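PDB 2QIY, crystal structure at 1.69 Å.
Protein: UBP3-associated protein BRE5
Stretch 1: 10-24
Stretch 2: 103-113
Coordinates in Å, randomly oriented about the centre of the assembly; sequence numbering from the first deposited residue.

Stretch 1 (10-24) TVQDICFAFLQNYYE
Stretch 2 (103-113) SILIMATGEMF

In this part of the UBP3-associated protein BRE5, a helix spanning residues 11 to 24 packs across an extended strand, residues 103 to 113, of the same chain. The two axes come within 10.0 Å, and their N-to-C directions differ by 57° (signed crossing angle -57°). Of the pairs in register the backbones are nearest at Cys 15 and Ile 106, whose CA atoms lie 7.0 Å apart, and beyond it they diverge: the CA atoms of Leu 19 and Ala 108 are 8.3 Å apart, and those of Tyr 23 and Met 112 10.7 Å. No hydrogen bond crosses between the stretches; apolar packing, burying 379 Å² in all, joins them.

Thr 10 (phi/psi -91/159, chi1 p) precedes the helix as its N-cap. Its OG1 accepts from Asp 13 N at 3.1 Å, satisfying an amide that the first turn leaves without a backbone partner, while Thr 10 O receives Ile 14 N at 3.0 Å. From there phi and psi stay near -65/-42, and i to i+4 backbone hydrogen bonds run through to Glu 24.

Val 11, with chi1 p, points toward the strand, and its CG2 lies 4.3 Å from Ile 104 CG2. Gln 12 and Asp 13 are exposed, where polar side chains are at home. Ile 14 starts out sideways, but chi1 of 108°, between wells, and chi2 m carry its end inward, so that its CD1 comes 3.1 Å from Ile 104 CD1, a very tight methyl contact.

Cys 15 (m) is buried where the backbones are close, a place suited to a small, polarizable side chain. Its SG touches two strand residues, at 3.8 Å from Ile 104 CG2 and 3.6 Å from Ile 106 CG1. Both isoleucines have chi1 m and chi2 t.

Phe 16 (t) points away, and exposed Ala 17 makes no contact. Phe 18 (t, chi2 -98°) brings CD1 within 3.9 Å of Ile 106 CD1, which meets the ring obliquely. Leu 19 reaches inward with chi1 -100° and chi2 -1°, both off the usual wells; its CD2 lies 4.0 Å from Ile 106 CG2 and 4.3 Å from Ala 108 CB. Its branched end occupies the space beside the small alanine.

Gln 20 and Asn 21 lie clear of the strand, as does Tyr 22 (t), whose hydroxyl is hydrogen-bonded elsewhere in the structure. Tyr 23 (m, chi2 -68°) spans the wider gap with its long ring: CE1 is 4.2 Å from Met 112 CE, and OH is 4.5 Å from Ala 108 CB. Met 112 answers with an extended chain (t, t, m) whose terminal methyl approaches the ring obliquely. Glu 24 is out of reach.

The strand's phi/psi values are mostly near -120/135, so its side chains alternate: Ile 104, Ile 106 and Ala 108 point toward the helix, whereas Leu 105, Met 107 and Thr 109 point away. Gly 110 (176/-157) adds no side chain before Met 112 resumes the contact.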

# COMPACT_ATOMS: atom_id res chain seq x y z
N THR A 10 -22.48 -1.14 4.62
CA THR A 10 -21.44 -2.18 4.54
C THR A 10 -20.05 -1.58 4.67
O THR A 10 -19.86 -0.38 4.43
CB THR A 10 -21.53 -3.00 3.23
OG1 THR A 10 -21.06 -2.22 2.13
CG2 THR A 10 -22.96 -3.49 2.97
N VAL A 11 -19.08 -2.42 5.03
CA VAL A 11 -17.69 -1.99 5.15
C VAL A 11 -17.14 -1.50 3.80
O VAL A 11 -16.41 -0.50 3.75
CB VAL A 11 -16.79 -3.08 5.81
CG1 VAL A 11 -16.86 -4.40 5.05
CG2 VAL A 11 -15.35 -2.59 5.96
N GLN A 12 -17.51 -2.17 2.71
CA GLN A 12 -17.11 -1.70 1.38
C GLN A 12 -17.67 -0.29 1.11
O GLN A 12 -16.96 0.58 0.59
CB GLN A 12 -17.56 -2.66 0.28
CG GLN A 12 -17.00 -2.29 -1.09
CD GLN A 12 -17.62 -3.08 -2.22
OE1 GLN A 12 -18.82 -2.95 -2.52
NE2 GLN A 12 -16.81 -3.91 -2.87
N ASP A 13 -18.94 -0.10 1.47
CA ASP A 13 -19.60 1.20 1.39
C ASP A 13 -18.83 2.28 2.13
O ASP A 13 -18.58 3.34 1.57
CB ASP A 13 -21.02 1.14 1.97
CG ASP A 13 -22.04 0.63 0.97
OD1 ASP A 13 -21.66 0.36 -0.20
OD2 ASP A 13 -23.22 0.48 1.37
N ILE A 14 -18.47 2.02 3.39
CA ILE A 14 -17.79 3.06 4.15
C ILE A 14 -16.39 3.35 3.60
O ILE A 14 -15.97 4.51 3.58
CB ILE A 14 -17.87 2.93 5.72
CG1 ILE A 14 -16.54 2.51 6.37
CG2 ILE A 14 -19.17 2.23 6.20
CD1 ILE A 14 -16.25 1.04 6.31
N CYS A 15 -15.70 2.32 3.11
CA CYS A 15 -14.37 2.53 2.51
C CYS A 15 -14.44 3.38 1.25
O CYS A 15 -13.62 4.27 1.04
CB CYS A 15 -13.68 1.21 2.18
SG CYS A 15 -13.23 0.29 3.64
N PHE A 16 -15.43 3.10 0.40
CA PHE A 16 -15.57 3.85 -0.84
C PHE A 16 -15.93 5.30 -0.55
O PHE A 16 -15.31 6.22 -1.12
CB PHE A 16 -16.58 3.18 -1.76
CG PHE A 16 -16.65 3.81 -3.12
CD1 PHE A 16 -15.82 3.36 -4.14
CD2 PHE A 16 -17.55 4.85 -3.38
CE1 PHE A 16 -15.88 3.94 -5.42
CE2 PHE A 16 -17.62 5.43 -4.65
CZ PHE A 16 -16.78 4.98 -5.67
N ALA A 17 -16.88 5.51 0.37
CA ALA A 17 -17.27 6.86 0.80
C ALA A 17 -16.11 7.59 1.46
O ALA A 17 -15.88 8.77 1.19
CB ALA A 17 -18.48 6.81 1.74
N PHE A 18 -15.38 6.88 2.32
CA PHE A 18 -14.23 7.49 2.97
C PHE A 18 -13.24 8.07 1.97
O PHE A 18 -12.79 9.21 2.10
CB PHE A 18 -13.47 6.52 3.89
CG PHE A 18 -12.17 7.10 4.33
CD1 PHE A 18 -10.99 6.76 3.68
CD2 PHE A 18 -12.15 8.08 5.32
CE1 PHE A 18 -9.79 7.36 4.04
CE2 PHE A 18 -10.94 8.70 5.69
CZ PHE A 18 -9.76 8.33 5.04
N LEU A 19 -12.87 7.26 0.98
CA LEU A 19 -11.83 7.67 0.04
C LEU A 19 -12.34 8.82 -0.81
O LEU A 19 -11.63 9.80 -1.03
CB LEU A 19 -11.46 6.50 -0.86
CG LEU A 19 -10.24 5.59 -0.69
CD1 LEU A 19 -9.28 5.89 0.48
CD2 LEU A 19 -10.57 4.14 -0.89
N GLN A 20 -13.57 8.70 -1.29
CA GLN A 20 -14.12 9.77 -2.13
C GLN A 20 -14.17 11.08 -1.36
O GLN A 20 -13.72 12.11 -1.85
CB GLN A 20 -15.47 9.39 -2.75
CG GLN A 20 -15.70 10.15 -4.06
CD GLN A 20 -16.87 9.63 -4.89
OE1 GLN A 20 -17.47 8.60 -4.59
NE2 GLN A 20 -17.19 10.36 -5.96
N ASN A 21 -14.66 11.03 -0.12
CA ASN A 21 -14.72 12.21 0.76
C ASN A 21 -13.36 12.83 1.10
O ASN A 21 -13.21 14.06 1.08
CB ASN A 21 -15.51 11.91 2.03
CG ASN A 21 -17.00 11.69 1.75
OD1 ASN A 21 -17.54 12.20 0.76
ND2 ASN A 21 -17.66 10.93 2.61
N TYR A 22 -12.37 11.98 1.37
CA TYR A 22 -11.00 12.40 1.66
C TYR A 22 -10.36 13.19 0.51
O TYR A 22 -9.83 14.28 0.72
CB TYR A 22 -10.16 11.15 1.94
CG TYR A 22 -8.69 11.38 2.14
CD1 TYR A 22 -8.18 11.64 3.40
CD2 TYR A 22 -7.79 11.27 1.08
CE1 TYR A 22 -6.80 11.81 3.59
CE2 TYR A 22 -6.41 11.44 1.25
CZ TYR A 22 -5.92 11.72 2.52
OH TYR A 22 -4.57 11.89 2.70
N TYR A 23 -10.42 12.65 -0.70
CA TYR A 23 -9.77 13.34 -1.82
C TYR A 23 -10.51 14.58 -2.24
O TYR A 23 -9.90 15.57 -2.66
CB TYR A 23 -9.52 12.42 -3.00
CG TYR A 23 -8.54 11.31 -2.70
CD1 TYR A 23 -7.18 11.57 -2.47
CD2 TYR A 23 -8.96 9.98 -2.67
CE1 TYR A 23 -6.27 10.52 -2.19
CE2 TYR A 23 -8.08 8.94 -2.41
CZ TYR A 23 -6.74 9.21 -2.17
OH TYR A 23 -5.87 8.18 -1.92
N GLU A 24 -11.83 14.57 -2.09
CA GLU A 24 -12.59 15.73 -2.51
C GLU A 24 -12.43 16.87 -1.50
O GLU A 24 -12.48 18.03 -1.90
CB GLU A 24 -14.03 15.36 -2.80
CG GLU A 24 -14.17 14.53 -4.10
CD GLU A 24 -15.60 14.08 -4.37
OE1 GLU A 24 -16.44 14.15 -3.45
OE2 GLU A 24 -15.88 13.66 -5.53
N SER A 103 -11.71 -1.29 13.98
CA SER A 103 -10.99 -0.35 13.12
C SER A 103 -10.91 -0.92 11.70
O SER A 103 -11.10 -2.13 11.51
CB SER A 103 -9.60 -0.08 13.68
OG SER A 103 -9.70 0.60 14.92
N ILE A 104 -10.63 -0.05 10.72
CA ILE A 104 -10.60 -0.48 9.33
C ILE A 104 -9.28 -0.09 8.68
O ILE A 104 -8.88 1.06 8.73
CB ILE A 104 -11.77 0.13 8.51
CG1 ILE A 104 -13.11 -0.10 9.20
CG2 ILE A 104 -11.78 -0.46 7.07
CD1 ILE A 104 -14.23 0.77 8.67
N LEU A 105 -8.62 -1.08 8.09
CA LEU A 105 -7.41 -0.90 7.27
C LEU A 105 -7.83 -0.78 5.82
O LEU A 105 -8.52 -1.67 5.31
CB LEU A 105 -6.53 -2.16 7.39
CG LEU A 105 -5.01 -2.20 7.16
CD1 LEU A 105 -4.45 -3.55 6.65
CD2 LEU A 105 -4.32 -0.96 6.55
N ILE A 106 -7.44 0.32 5.16
CA ILE A 106 -7.77 0.53 3.76
C ILE A 106 -6.49 0.72 2.94
O ILE A 106 -5.60 1.46 3.33
CB ILE A 106 -8.69 1.79 3.57
CG1 ILE A 106 -9.95 1.67 4.43
CG2 ILE A 106 -9.04 1.98 2.10
CD1 ILE A 106 -10.84 2.96 4.42
N MET A 107 -6.39 0.05 1.80
CA MET A 107 -5.31 0.40 0.86
C MET A 107 -5.90 0.80 -0.47
O MET A 107 -6.78 0.10 -0.99
CB MET A 107 -4.41 -0.79 0.58
CG MET A 107 -3.58 -1.29 1.68
SD MET A 107 -2.74 -2.72 0.96
CE MET A 107 -1.56 -1.91 -0.08
N ALA A 108 -5.41 1.91 -1.03
CA ALA A 108 -5.87 2.39 -2.32
C ALA A 108 -4.68 2.47 -3.26
O ALA A 108 -3.56 2.73 -2.82
CB ALA A 108 -6.49 3.74 -2.15
N THR A 109 -4.89 2.24 -4.55
CA THR A 109 -3.78 2.50 -5.48
C THR A 109 -4.36 3.22 -6.66
O THR A 109 -5.56 3.09 -6.95
CB THR A 109 -3.05 1.23 -6.02
OG1 THR A 109 -3.84 0.58 -7.03
CG2 THR A 109 -2.73 0.24 -4.90
N GLY A 110 -3.51 3.93 -7.38
CA GLY A 110 -4.01 4.67 -8.54
C GLY A 110 -2.90 5.50 -9.14
O GLY A 110 -1.72 5.21 -8.93
N GLU A 111 -3.31 6.54 -9.87
CA GLU A 111 -2.37 7.46 -10.50
C GLU A 111 -2.80 8.87 -10.13
O GLU A 111 -3.95 9.24 -10.31
CB GLU A 111 -2.32 7.23 -12.01
CG GLU A 111 -1.75 5.83 -12.33
CD GLU A 111 -1.34 5.59 -13.77
OE1 GLU A 111 -1.40 6.50 -14.62
OE2 GLU A 111 -0.87 4.44 -14.02
N MET A 112 -1.87 9.60 -9.52
CA MET A 112 -2.14 10.90 -8.94
C MET A 112 -1.44 11.97 -9.76
O MET A 112 -0.35 11.76 -10.29
CB MET A 112 -1.62 10.90 -7.48
CG MET A 112 -1.90 12.16 -6.73
SD MET A 112 -1.45 11.91 -5.00
CE MET A 112 -2.78 10.83 -4.47
N PHE A 113 -2.06 13.13 -9.88
CA PHE A 113 -1.38 14.26 -10.51
C PHE A 113 -1.95 15.55 -9.92
O PHE A 113 -2.83 15.51 -9.05
CB PHE A 113 -1.47 14.23 -12.04
CG PHE A 113 -2.88 14.36 -12.60
CD1 PHE A 113 -3.26 15.54 -13.26
CD2 PHE A 113 -3.79 13.31 -12.52
CE1 PHE A 113 -4.53 15.67 -13.78
CE2 PHE A 113 -5.10 13.43 -13.08
CZ PHE A 113 -5.45 14.61 -13.69